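Local coordinates for protein chitinase (Paenibacillus sp. FPU-7, PDB 5GZT) that probably catalyses the random endo-hydrolysis of the beta-1,4-linkages between N-acetylglucosamine units in chitin and chitodextrins, at residues Tyr970-Ala981 and Tyr1022-Pro1030. Numbering follows the deposited sequence.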
loop_
_atom_site.group_PDB
_atom_site.type_symbol
_atom_site.label_atom_id
_atom_site.label_comp_id
_atom_site.label_asym_id
_atom_site.label_seq_id
_atom_site.Cartn_x
_atom_site.Cartn_y
_atom_site.Cartn_z
ATOM N N TYR B 970 -21.763 -16.647 -22.517
ATOM C CA TYR B 970 -21.712 -18.037 -22.038
ATOM C C TYR B 970 -20.463 -18.722 -22.577
ATOM O O TYR B 970 -19.663 -18.062 -23.226
ATOM C CB TYR B 970 -23.021 -18.768 -22.238
ATOM C CG TYR B 970 -23.577 -18.751 -23.648
ATOM C CD1 TYR B 970 -22.915 -19.409 -24.706
ATOM C CD2 TYR B 970 -24.776 -18.152 -23.915
ATOM C CE1 TYR B 970 -23.468 -19.438 -26.001
ATOM C CE2 TYR B 970 -25.303 -18.138 -25.199
ATOM C CZ TYR B 970 -24.656 -18.766 -26.218
ATOM O OH TYR B 970 -25.254 -18.720 -27.397
ATOM N N ASP B 971 -20.199 -19.983 -22.228
ATOM C CA ASP B 971 -18.937 -20.657 -22.578
ATOM C C ASP B 971 -17.703 -19.941 -22.132
ATOM O O ASP B 971 -16.639 -20.075 -22.765
ATOM C CB ASP B 971 -18.788 -20.850 -24.094
ATOM C CG ASP B 971 -19.893 -21.659 -24.721
ATOM O OD1 ASP B 971 -20.423 -22.585 -24.097
ATOM O OD2 ASP B 971 -20.266 -21.356 -25.899
ATOM N N TYR B 972 -17.791 -19.184 -21.037
ATOM C CA TYR B 972 -16.636 -18.472 -20.532
ATOM C C TYR B 972 -15.477 -19.374 -20.015
ATOM O O TYR B 972 -14.313 -18.978 -20.032
ATOM C CB TYR B 972 -17.045 -17.552 -19.380
ATOM C CG TYR B 972 -18.128 -16.504 -19.659
ATOM C CD1 TYR B 972 -18.158 -15.767 -20.824
ATOM C CD2 TYR B 972 -19.009 -16.139 -18.634
ATOM C CE1 TYR B 972 -19.139 -14.821 -21.031
ATOM C CE2 TYR B 972 -19.967 -15.186 -18.813
ATOM C CZ TYR B 972 -19.991 -14.488 -20.029
ATOM O OH TYR B 972 -20.950 -13.539 -20.218
ATOM N N HIS B 973 -15.864 -20.508 -19.451
ATOM C CA HIS B 973 -14.953 -21.443 -18.832
ATOM C C HIS B 973 -15.479 -22.828 -19.135
ATOM O O HIS B 973 -16.697 -22.997 -19.395
ATOM C CB HIS B 973 -14.905 -21.188 -17.337
ATOM C CG HIS B 973 -14.302 -19.883 -17.007
ATOM N ND1 HIS B 973 -13.011 -19.553 -17.359
ATOM C CD2 HIS B 973 -14.831 -18.783 -16.440
ATOM C CE1 HIS B 973 -12.731 -18.337 -16.922
ATOM N NE2 HIS B 973 -13.825 -17.844 -16.365
ATOM N N GLY B 974 -14.557 -23.802 -19.136
ATOM C CA GLY B 974 -14.961 -25.241 -19.299
ATOM C C GLY B 974 -13.746 -26.187 -19.301
ATOM O O GLY B 974 -12.690 -25.812 -18.811
ATOM N N SER B 975 -13.872 -27.345 -19.954
ATOM C CA SER B 975 -12.888 -28.473 -19.816
ATOM C C SER B 975 -11.491 -28.193 -20.340
ATOM O O SER B 975 -10.535 -28.798 -19.892
ATOM C CB SER B 975 -13.451 -29.766 -20.434
ATOM O OG SER B 975 -13.815 -29.592 -21.786
ATOM N N TRP B 976 -11.379 -27.242 -21.252
ATOM C CA TRP B 976 -10.083 -26.766 -21.695
ATOM C C TRP B 976 -9.245 -26.125 -20.566
ATOM O O TRP B 976 -8.076 -25.893 -20.761
ATOM C CB TRP B 976 -10.207 -25.835 -22.910
ATOM C CG TRP B 976 -10.980 -24.516 -22.648
ATOM C CD1 TRP B 976 -10.461 -23.302 -22.262
ATOM C CD2 TRP B 976 -12.386 -24.333 -22.740
ATOM N NE1 TRP B 976 -11.474 -22.383 -22.097
ATOM C CE2 TRP B 976 -12.660 -22.989 -22.409
ATOM C CE3 TRP B 976 -13.450 -25.166 -23.123
ATOM C CZ2 TRP B 976 -13.941 -22.489 -22.409
ATOM C CZ3 TRP B 976 -14.729 -24.650 -23.132
ATOM C CH2 TRP B 976 -14.967 -23.347 -22.774
ATOM N N GLU B 977 -9.830 -25.845 -19.401
ATOM C CA GLU B 977 -9.074 -25.323 -18.247
ATOM C C GLU B 977 -9.241 -26.337 -17.127
ATOM O O GLU B 977 -10.157 -27.169 -17.176
ATOM C CB GLU B 977 -9.638 -23.973 -17.754
ATOM C CG GLU B 977 -9.821 -22.930 -18.847
ATOM C CD GLU B 977 -10.884 -21.887 -18.517
ATOM O OE1 GLU B 977 -11.961 -22.209 -17.970
ATOM O OE2 GLU B 977 -10.618 -20.728 -18.802
ATOM N N SER B 978 -8.379 -26.235 -16.114
ATOM C CA SER B 978 -8.374 -27.179 -14.993
ATOM C C SER B 978 -9.018 -26.631 -13.738
ATOM O O SER B 978 -9.274 -27.388 -12.827
ATOM C CB SER B 978 -6.943 -27.602 -14.674
ATOM O OG SER B 978 -6.149 -26.462 -14.365
ATOM N N LYS B 979 -9.271 -25.325 -13.690
ATOM C CA LYS B 979 -9.812 -24.674 -12.533
ATOM C C LYS B 979 -11.286 -24.381 -12.775
ATOM O O LYS B 979 -11.694 -24.088 -13.882
ATOM C CB LYS B 979 -9.018 -23.406 -12.299
ATOM C CG LYS B 979 -9.238 -22.862 -10.910
ATOM C CD LYS B 979 -8.183 -21.831 -10.499
ATOM C CE LYS B 979 -6.824 -22.500 -10.277
ATOM N NZ LYS B 979 -5.868 -21.704 -9.462
ATOM N N THR B 980 -12.112 -24.508 -11.758
ATOM C CA THR B 980 -13.541 -24.361 -11.954
ATOM C C THR B 980 -13.921 -22.847 -11.883
ATOM O O THR B 980 -13.185 -22.014 -11.291
ATOM C CB THR B 980 -14.350 -25.128 -10.907
ATOM O OG1 THR B 980 -14.188 -24.485 -9.627
ATOM C CG2 THR B 980 -13.918 -26.602 -10.876
ATOM N N ALA B 981 -15.108 -22.544 -12.418
ATOM C CA ALA B 981 -15.629 -21.154 -12.499
ATOM C C ALA B 981 -16.965 -21.129 -13.241
ATOM O O ALA B 981 -17.468 -22.192 -13.694
ATOM C CB ALA B 981 -14.597 -20.209 -13.137
ATOM N N TYR B 1022 -27.577 -25.271 -21.557
ATOM C CA TYR B 1022 -26.707 -26.421 -21.371
ATOM C C TYR B 1022 -25.668 -26.022 -20.365
ATOM O O TYR B 1022 -25.375 -24.812 -20.179
ATOM C CB TYR B 1022 -26.009 -26.884 -22.675
ATOM C CG TYR B 1022 -25.122 -25.824 -23.331
ATOM C CD1 TYR B 1022 -25.664 -24.862 -24.238
ATOM C CD2 TYR B 1022 -23.777 -25.760 -23.064
ATOM C CE1 TYR B 1022 -24.873 -23.874 -24.828
ATOM C CE2 TYR B 1022 -22.977 -24.769 -23.653
ATOM C CZ TYR B 1022 -23.535 -23.831 -24.529
ATOM O OH TYR B 1022 -22.690 -22.894 -25.074
ATOM N N ALA B 1023 -25.005 -27.046 -19.820
ATOM C CA ALA B 1023 -23.942 -26.861 -18.837
ATOM C C ALA B 1023 -22.560 -27.144 -19.319
ATOM O O ALA B 1023 -22.336 -27.755 -20.351
ATOM C CB ALA B 1023 -24.226 -27.750 -17.645
ATOM N N ARG B 1024 -21.608 -26.696 -18.528
ATOM C CA ARG B 1024 -20.206 -27.149 -18.613
ATOM C C ARG B 1024 -19.786 -27.539 -17.216
ATOM O O ARG B 1024 -20.529 -27.338 -16.271
ATOM C CB ARG B 1024 -19.293 -26.081 -19.194
ATOM C CG ARG B 1024 -19.582 -25.818 -20.678
ATOM C CD ARG B 1024 -18.638 -24.761 -21.250
ATOM N NE ARG B 1024 -18.990 -24.518 -22.641
ATOM C CZ ARG B 1024 -18.712 -25.345 -23.662
ATOM N NH1 ARG B 1024 -17.961 -26.435 -23.509
ATOM N NH2 ARG B 1024 -19.156 -25.054 -24.874
ATOM N N GLY B 1025 -18.644 -28.183 -17.077
ATOM C CA GLY B 1025 -18.313 -28.789 -15.774
ATOM C C GLY B 1025 -16.919 -29.394 -15.715
ATOM O O GLY B 1025 -16.203 -29.348 -16.707
ATOM N N TRP B 1026 -16.501 -29.852 -14.517
ATOM C CA TRP B 1026 -15.194 -30.478 -14.327
ATOM C C TRP B 1026 -15.349 -31.674 -13.376
ATOM O O TRP B 1026 -16.235 -31.678 -12.525
ATOM C CB TRP B 1026 -14.147 -29.512 -13.727
ATOM C CG TRP B 1026 -13.765 -28.380 -14.554
ATOM C CD1 TRP B 1026 -12.653 -28.242 -15.354
ATOM C CD2 TRP B 1026 -14.504 -27.176 -14.674
ATOM N NE1 TRP B 1026 -12.680 -27.002 -15.985
ATOM C CE2 TRP B 1026 -13.814 -26.341 -15.585
ATOM C CE3 TRP B 1026 -15.718 -26.746 -14.134
ATOM C CZ2 TRP B 1026 -14.296 -25.093 -15.957
ATOM C CZ3 TRP B 1026 -16.196 -25.497 -14.499
ATOM C CH2 TRP B 1026 -15.473 -24.680 -15.393
ATOM N N VAL B 1027 -14.452 -32.666 -13.522
ATOM C CA VAL B 1027 -14.371 -33.833 -12.590
ATOM C C VAL B 1027 -13.099 -33.681 -11.753
ATOM O O VAL B 1027 -12.260 -32.790 -12.034
ATOM C CB VAL B 1027 -14.408 -35.197 -13.343
ATOM C CG1 VAL B 1027 -15.820 -35.490 -13.861
ATOM C CG2 VAL B 1027 -13.403 -35.280 -14.488
ATOM N N ASN B 1028 -12.940 -34.533 -10.716
ATOM C CA ASN B 1028 -11.810 -34.439 -9.768
ATOM C C ASN B 1028 -11.673 -33.042 -9.223
ATOM O O ASN B 1028 -10.633 -32.381 -9.369
ATOM C CB ASN B 1028 -10.491 -34.852 -10.408
ATOM C CG ASN B 1028 -10.469 -36.334 -10.814
ATOM O OD1 ASN B 1028 -11.035 -37.194 -10.140
ATOM N ND2 ASN B 1028 -9.816 -36.621 -11.943
ATOM N N VAL B 1029 -12.768 -32.565 -8.649
ATOM C CA VAL B 1029 -12.792 -31.236 -8.088
ATOM C C VAL B 1029 -12.837 -31.373 -6.557
ATOM O O VAL B 1029 -13.793 -31.962 -5.998
ATOM C CB VAL B 1029 -14.002 -30.413 -8.596
ATOM C CG1 VAL B 1029 -14.005 -29.039 -7.920
ATOM C CG2 VAL B 1029 -13.952 -30.276 -10.116
ATOM N N PRO B 1030 -11.830 -30.812 -5.874
ATOM C CA PRO B 1030 -11.726 -30.922 -4.403
ATOM C C PRO B 1030 -12.970 -30.425 -3.738
ATOM O O PRO B 1030 -13.525 -29.420 -4.216
ATOM C CB PRO B 1030 -10.587 -29.981 -4.065
ATOM C CG PRO B 1030 -9.749 -29.909 -5.318
ATOM C CD PRO B 1030 -10.622 -30.240 -6.486
HETATM O O HOH W 1 -16.301 -27.814 -21.263
#
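The indole of W1026 lies within the curve of loop 970-981. One face of its six-membered ring receives T980 CA in a CH-pi contact, 3.8 Å from the centroid and 7° off the normal, while T980 CG2 rests near CE3. The first torsion of W1026 (chi1 -65°) swings the indole toward the loop, and the second (chi2 -99°) turns NE1 to the type I turn G974-E977, where it donates to E977 O over 2.8 Å from above the carbonyl plane. With an alanine in place of W1026, E977 O would probably lose this donor and a gap would open beneath T980. H973 ND1 bonds both carboxylate oxygens of E977 close to the plane of its ring, and G974 N adds a bond to OE1; H973 NE2 is bonded to D995. The extended R1024 side chain grips D971 OD1 side-on in a salt bridge through NE (2.8 Å) and NH2, both from one face of the carboxylate. Y1022 OH also points at OD1. A water links R1024 NH1 to S975 N. In the C-terminal family 18 domain, the contact joins the loop after barrel strand 964-967 to the first strand of the small antiparallel sheet inserted between barrel strands 1015-1020 and 1110-1114.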